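Local atomic coordinates of suppressor of fused homolog (Drosophila melanogaster, PDB entry 6LPH), a protein that probably binds and sequesters DNA-binding transcription factors, recognising nuclear localization sequences among its targets, and is represented here by its N-terminal part. Residues Arg107-Glu112 with Val231-Arg236; Gln171-Ala176 with Cys194-Val199. All coordinates share one frame; numbering follows the deposited sequence.

Contact 1. Residues Arg107-Glu112 with Val231-Arg236; sequences RLAKTE and VTNMDR
Val231 holds CG1 anti to its backbone N (chi1 170°), which sets that methyl against Ala109, 3.5 Å from Ala109 N and 3.7 Å from Ala109 CB. Leu108 starts out away from 231-236, but a chi2 of 66° swings CD1 back to within 3.8 Å of Met234 CG, the two side chains meeting at about a right angle. Between these apolar touches the backbones pair. Thr232 N gives its hydrogen to Arg107 O at 2.8 Å, and Thr232 O takes one from Ala109 N at 2.9 Å, the N-H...O angle nearly straight at 178°. Thr232 thus grips both residues flanking Leu108: a single beta bridge joining the end of strand 97-109 to an irregular loop that runs roughly the same way. Water 2 carries the link further, donating to Ala109 O and accepting from Met234 N at 3.0 Å. Met234 itself sits in a type I turn from Asn233 to Arg236, reinforced by an Asx turn in which Asp235 N approaches Asn233 OD1 from above its carbonyl plane. Arg107 leads its guanidinium away, to a salt bridge with Asp178 and a hydrogen bond with Gln195.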
loop_
_atom_site.group_PDB
_atom_site.type_symbol
_atom_site.label_atom_id
_atom_site.label_comp_id
_atom_site.label_asym_id
_atom_site.label_seq_id
_atom_site.Cartn_x
_atom_site.Cartn_y
_atom_site.Cartn_z
ATOM N N ARG A 107 -3.531 -3.500 0.873
ATOM C CA ARG A 107 -3.973 -4.813 1.382
ATOM C C ARG A 107 -4.160 -5.758 0.216
ATOM O O ARG A 107 -4.973 -5.517 -0.700
ATOM C CB ARG A 107 -5.238 -4.705 2.202
ATOM C CG ARG A 107 -5.014 -3.857 3.485
ATOM C CD ARG A 107 -6.268 -3.764 4.320
ATOM N NE ARG A 107 -6.076 -2.840 5.448
ATOM C CZ ARG A 107 -5.525 -3.184 6.618
ATOM N NH1 ARG A 107 -5.142 -4.467 6.842
ATOM N NH2 ARG A 107 -5.400 -2.276 7.597
ATOM N N LEU A 108 -3.413 -6.838 0.245
ATOM C CA LEU A 108 -3.395 -7.738 -0.921
ATOM C C LEU A 108 -3.897 -9.156 -0.581
ATOM O O LEU A 108 -3.293 -9.858 0.234
ATOM C CB LEU A 108 -1.999 -7.755 -1.519
ATOM C CG LEU A 108 -1.764 -8.827 -2.617
ATOM C CD1 LEU A 108 -2.610 -8.540 -3.847
ATOM C CD2 LEU A 108 -0.274 -8.887 -2.972
ATOM N N ALA A 109 -4.998 -9.568 -1.215
ATOM C CA ALA A 109 -5.622 -10.864 -0.936
ATOM C C ALA A 109 -4.664 -11.996 -1.281
ATOM O O ALA A 109 -3.963 -11.953 -2.297
ATOM C CB ALA A 109 -6.942 -11.016 -1.710
ATOM N N LYS A 110 -4.599 -12.988 -0.396
ATOM C CA LYS A 110 -3.800 -14.164 -0.653
ATOM C C LYS A 110 -4.496 -14.908 -1.754
ATOM O O LYS A 110 -5.726 -14.958 -1.797
ATOM C CB LYS A 110 -3.666 -15.045 0.602
ATOM C CG LYS A 110 -2.931 -14.338 1.743
ATOM C CD LYS A 110 -2.469 -15.322 2.791
ATOM C CE LYS A 110 -1.972 -14.564 4.012
ATOM N NZ LYS A 110 -1.641 -15.486 5.137
ATOM N N THR A 111 -3.709 -15.474 -2.652
ATOM C CA THR A 111 -4.242 -16.237 -3.769
ATOM C C THR A 111 -4.703 -17.626 -3.292
ATOM O O THR A 111 -4.388 -18.034 -2.170
ATOM C CB THR A 111 -3.160 -16.404 -4.839
ATOM O OG1 THR A 111 -2.019 -17.044 -4.252
ATOM C CG2 THR A 111 -2.747 -15.045 -5.406
ATOM N N GLU A 112 -5.445 -18.351 -4.133
ATOM C CA GLU A 112 -5.842 -19.725 -3.795
ATOM C C GLU A 112 -4.618 -20.607 -3.559
ATOM O O GLU A 112 -4.588 -21.399 -2.607
ATOM C CB GLU A 112 -6.766 -20.340 -4.858
ATOM C CG GLU A 112 -8.249 -20.096 -4.593
ATOM C CD GLU A 112 -8.666 -18.644 -4.799
ATOM O OE1 GLU A 112 -9.086 -17.983 -3.814
ATOM O OE2 GLU A 112 -8.564 -18.156 -5.950
ATOM N N VAL A 231 -9.775 -4.886 0.779
ATOM C CA VAL A 231 -8.651 -5.684 0.362
ATOM C C VAL A 231 -8.684 -5.792 -1.161
ATOM O O VAL A 231 -9.736 -6.053 -1.758
ATOM C CB VAL A 231 -8.710 -7.083 1.014
ATOM C CG1 VAL A 231 -7.665 -8.037 0.407
ATOM C CG2 VAL A 231 -8.540 -6.949 2.531
ATOM N N THR A 232 -7.534 -5.590 -1.782
ATOM C CA THR A 232 -7.423 -5.776 -3.242
ATOM C C THR A 232 -7.131 -7.230 -3.632
ATOM O O THR A 232 -6.147 -7.805 -3.155
ATOM C CB THR A 232 -6.293 -4.899 -3.794
ATOM O OG1 THR A 232 -6.577 -3.534 -3.487
ATOM C CG2 THR A 232 -6.125 -5.083 -5.326
ATOM N N ASN A 233 -7.990 -7.806 -4.497
ATOM C CA ASN A 233 -7.803 -9.154 -5.024
ATOM C C ASN A 233 -7.452 -9.049 -6.521
ATOM O O ASN A 233 -8.305 -8.700 -7.328
ATOM C CB ASN A 233 -9.077 -10.009 -4.819
ATOM C CG ASN A 233 -9.044 -11.301 -5.620
ATOM O OD1 ASN A 233 -7.979 -11.791 -6.001
ATOM N ND2 ASN A 233 -10.237 -11.851 -5.912
ATOM N N MET A 234 -6.198 -9.303 -6.876
ATOM C CA MET A 234 -5.734 -9.099 -8.275
ATOM C C MET A 234 -6.425 -10.019 -9.285
ATOM O O MET A 234 -6.394 -9.751 -10.488
ATOM C CB MET A 234 -4.207 -9.217 -8.383
ATOM C CG MET A 234 -3.459 -8.200 -7.494
ATOM S SD MET A 234 -3.808 -6.456 -7.920
ATOM C CE MET A 234 -3.090 -6.414 -9.564
ATOM N N ASP A 235 -7.058 -11.076 -8.782
ATOM C CA ASP A 235 -7.754 -12.044 -9.628
ATOM C C ASP A 235 -9.249 -11.747 -9.717
ATOM O O ASP A 235 -10.008 -12.559 -10.261
ATOM C CB ASP A 235 -7.571 -13.473 -9.064
ATOM C CG ASP A 235 -6.122 -13.903 -9.027
ATOM O OD1 ASP A 235 -5.406 -13.677 -10.031
ATOM O OD2 ASP A 235 -5.698 -14.483 -8.002
ATOM N N ARG A 236 -9.683 -10.609 -9.174
ATOM C CA ARG A 236 -11.114 -10.262 -9.239
ATOM C C ARG A 236 -11.606 -10.207 -10.683
ATOM O O ARG A 236 -10.966 -9.602 -11.542
ATOM C CB ARG A 236 -11.421 -8.920 -8.566
ATOM C CG ARG A 236 -12.790 -8.973 -7.963
ATOM C CD ARG A 236 -13.481 -7.690 -7.559
ATOM N NE ARG A 236 -12.707 -6.467 -7.331
ATOM C CZ ARG A 236 -13.166 -5.273 -7.739
ATOM N NH1 ARG A 236 -12.508 -4.140 -7.508
ATOM N NH2 ARG A 236 -14.319 -5.217 -8.414
HETATM O O HOH W 1 -6.064 -2.462 -0.924
HETATM O O HOH W 2 -4.615 -11.078 -4.973
#

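Contact 2. Residues Gln171-Ala176 with Cys194-Val199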
loop_
_atom_site.group_PDB
_atom_site.type_symbol
_atom_site.label_atom_id
_atom_site.label_comp_id
_atom_site.label_asym_id
_atom_site.label_seq_id
_atom_site.Cartn_x
_atom_site.Cartn_y
_atom_site.Cartn_z
ATOM N N GLN A 171 -6.130 -2.082 -12.839
ATOM C CA GLN A 171 -5.160 -1.187 -13.505
ATOM C C GLN A 171 -5.128 0.217 -12.962
ATOM O O GLN A 171 -4.419 1.062 -13.522
ATOM C CB GLN A 171 -5.553 -0.880 -14.951
ATOM C CG GLN A 171 -6.259 -1.931 -15.727
ATOM C CD GLN A 171 -5.263 -2.898 -16.166
ATOM O OE1 GLN A 171 -4.658 -3.527 -15.325
ATOM N NE2 GLN A 171 -5.025 -2.993 -17.472
ATOM N N ASN A 172 -5.937 0.500 -11.951
ATOM C CA ASN A 172 -6.091 1.861 -11.442
ATOM C C ASN A 172 -6.329 1.775 -9.966
ATOM O O ASN A 172 -6.507 0.661 -9.422
ATOM C CB ASN A 172 -7.275 2.563 -12.152
ATOM C CG ASN A 172 -7.056 2.705 -13.659
ATOM O OD1 ASN A 172 -7.644 1.962 -14.459
ATOM N ND2 ASN A 172 -6.217 3.628 -14.050
ATOM N N LEU A 173 -6.302 2.933 -9.290
ATOM C CA LEU A 173 -6.284 2.948 -7.842
ATOM C C LEU A 173 -7.272 3.930 -7.317
ATOM O O LEU A 173 -7.462 4.981 -7.918
ATOM C CB LEU A 173 -4.902 3.403 -7.319
ATOM C CG LEU A 173 -3.782 2.503 -7.854
ATOM C CD1 LEU A 173 -2.440 3.189 -7.733
ATOM C CD2 LEU A 173 -3.841 1.159 -7.126
ATOM N N LEU A 174 -7.904 3.598 -6.193
ATOM C CA LEU A 174 -8.608 4.626 -5.376
ATOM C C LEU A 174 -7.885 4.702 -4.077
ATOM O O LEU A 174 -7.149 3.777 -3.747
ATOM C CB LEU A 174 -10.099 4.302 -5.110
ATOM C CG LEU A 174 -10.965 4.080 -6.352
ATOM C CD1 LEU A 174 -12.450 3.843 -5.999
ATOM C CD2 LEU A 174 -10.791 5.281 -7.278
ATOM N N VAL A 175 -8.110 5.801 -3.335
ATOM C CA VAL A 175 -7.454 6.048 -2.050
ATOM C C VAL A 175 -8.482 6.081 -0.916
ATOM O O VAL A 175 -9.446 6.842 -0.951
ATOM C CB VAL A 175 -6.637 7.362 -2.050
ATOM C CG1 VAL A 175 -5.927 7.572 -0.700
ATOM C CG2 VAL A 175 -5.623 7.349 -3.190
ATOM N N ALA A 176 -8.281 5.204 0.067
ATOM C CA ALA A 176 -9.163 5.113 1.229
ATOM C C ALA A 176 -8.353 5.336 2.489
ATOM O O ALA A 176 -7.113 5.275 2.455
ATOM C CB ALA A 176 -9.852 3.738 1.270
ATOM N N CYS A 194 -2.865 6.357 3.998
ATOM C CA CYS A 194 -3.678 6.350 2.791
ATOM C C CYS A 194 -3.590 4.974 2.150
ATOM O O CYS A 194 -2.550 4.593 1.578
ATOM C CB CYS A 194 -3.197 7.426 1.810
ATOM S SG CYS A 194 -3.626 9.064 2.429
ATOM N N GLN A 195 -4.686 4.227 2.241
ATOM C CA GLN A 195 -4.693 2.876 1.699
ATOM C C GLN A 195 -5.090 2.896 0.235
ATOM O O GLN A 195 -6.179 3.361 -0.153
ATOM C CB GLN A 195 -5.630 1.960 2.479
ATOM C CG GLN A 195 -5.582 0.505 2.010
ATOM C CD GLN A 195 -6.494 -0.372 2.824
ATOM O OE1 GLN A 195 -6.370 -0.454 4.055
ATOM N NE2 GLN A 195 -7.433 -1.023 2.154
ATOM N N ILE A 196 -4.192 2.358 -0.572
ATOM C CA ILE A 196 -4.409 2.242 -1.995
ATOM C C ILE A 196 -5.311 1.025 -2.240
ATOM O O ILE A 196 -5.151 -0.016 -1.583
ATOM C CB ILE A 196 -3.021 2.199 -2.686
ATOM C CG1 ILE A 196 -2.584 3.612 -3.085
ATOM C CG2 ILE A 196 -3.023 1.468 -3.997
ATOM C CD1 ILE A 196 -2.955 4.706 -2.145
ATOM N N VAL A 197 -6.284 1.166 -3.148
ATOM C CA VAL A 197 -7.236 0.069 -3.484
ATOM C C VAL A 197 -7.264 -0.111 -4.995
ATOM O O VAL A 197 -7.580 0.828 -5.706
ATOM C CB VAL A 197 -8.674 0.374 -2.977
ATOM C CG1 VAL A 197 -9.666 -0.765 -3.289
ATOM C CG2 VAL A 197 -8.665 0.653 -1.496
ATOM N N GLY A 198 -6.958 -1.316 -5.482
ATOM C CA GLY A 198 -6.984 -1.554 -6.926
ATOM C C GLY A 198 -8.430 -1.641 -7.389
ATOM O O GLY A 198 -9.270 -2.234 -6.708
ATOM N N VAL A 199 -8.723 -1.045 -8.541
ATOM C CA VAL A 199 -10.082 -0.992 -9.083
ATOM C C VAL A 199 -10.125 -1.238 -10.610
ATOM O O VAL A 199 -9.112 -1.071 -11.339
ATOM C CB VAL A 199 -10.821 0.345 -8.753
ATOM C CG1 VAL A 199 -11.038 0.501 -7.244
ATOM C CG2 VAL A 199 -10.081 1.562 -9.318
HETATM O O HOH W 3 -8.397 -0.738 -13.831
#
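Leu173 and Ile196 meet methyl to methyl on one face of the strand pair; the 3.2 Å between CD2 of Leu173 and CG2 of Ile196 is unusually short and perhaps a modelling imprecision. Directly across from Leu173 is Gly198, with no side chain, and the leucine reaches diagonally to Ile196 instead. Ile196 is wedged between two neighbours: CG2 meets Leu173, while CD1 lies 3.9 Å from Val175 CG2. The other methyl of Val175, CG1, rests 3.7 Å from Cys194 CB. An alanine in place of Leu173 would probably open a gap beside Ile196 CG2, leaving that methyl without its leucine partner. On the opposite face the Val199 methyls fill the recess between Leu174 and the Asn172 backbone: CG1 packs 3.7 Å from Leu174 CG, the side chains crossing at about a right angle, and CG2 sits 3.7 Å from Asn172 O. Helix 201-219 covers this side, meeting Asn172 through Leu204 and Leu174 through Ala207. Between the two faces, Leu174 and Val197 form an antiparallel hydrogen-bonded pair, with two backbone bonds of 2.8 Å. The arrangement is that of a beta hairpin, strands 172-186 and 189-199, buried within a mixed sheet.

Overall arrangement
The two contacts lie with their centres about 13 Å apart and share one mixed sheet, in which strands 97-109 and 189-199 are parallel neighbours. Both hairpin segments fall between the two partners of contact 1 in sequence: 107-112 comes first, then 171-176 and 194-199, and finally 231-236, which follows helix 201-219. They also touch directly. Arg107 NE lies 2.8 Å from Gln195 OE1, and Thr232 OG1 lies 3.0 Å from Gly198 N, both probable hydrogen bonds. The late loop is therefore bound both to the end of strand 97-109 and to the hairpin, joining distant parts of the SUFU family region into one unit.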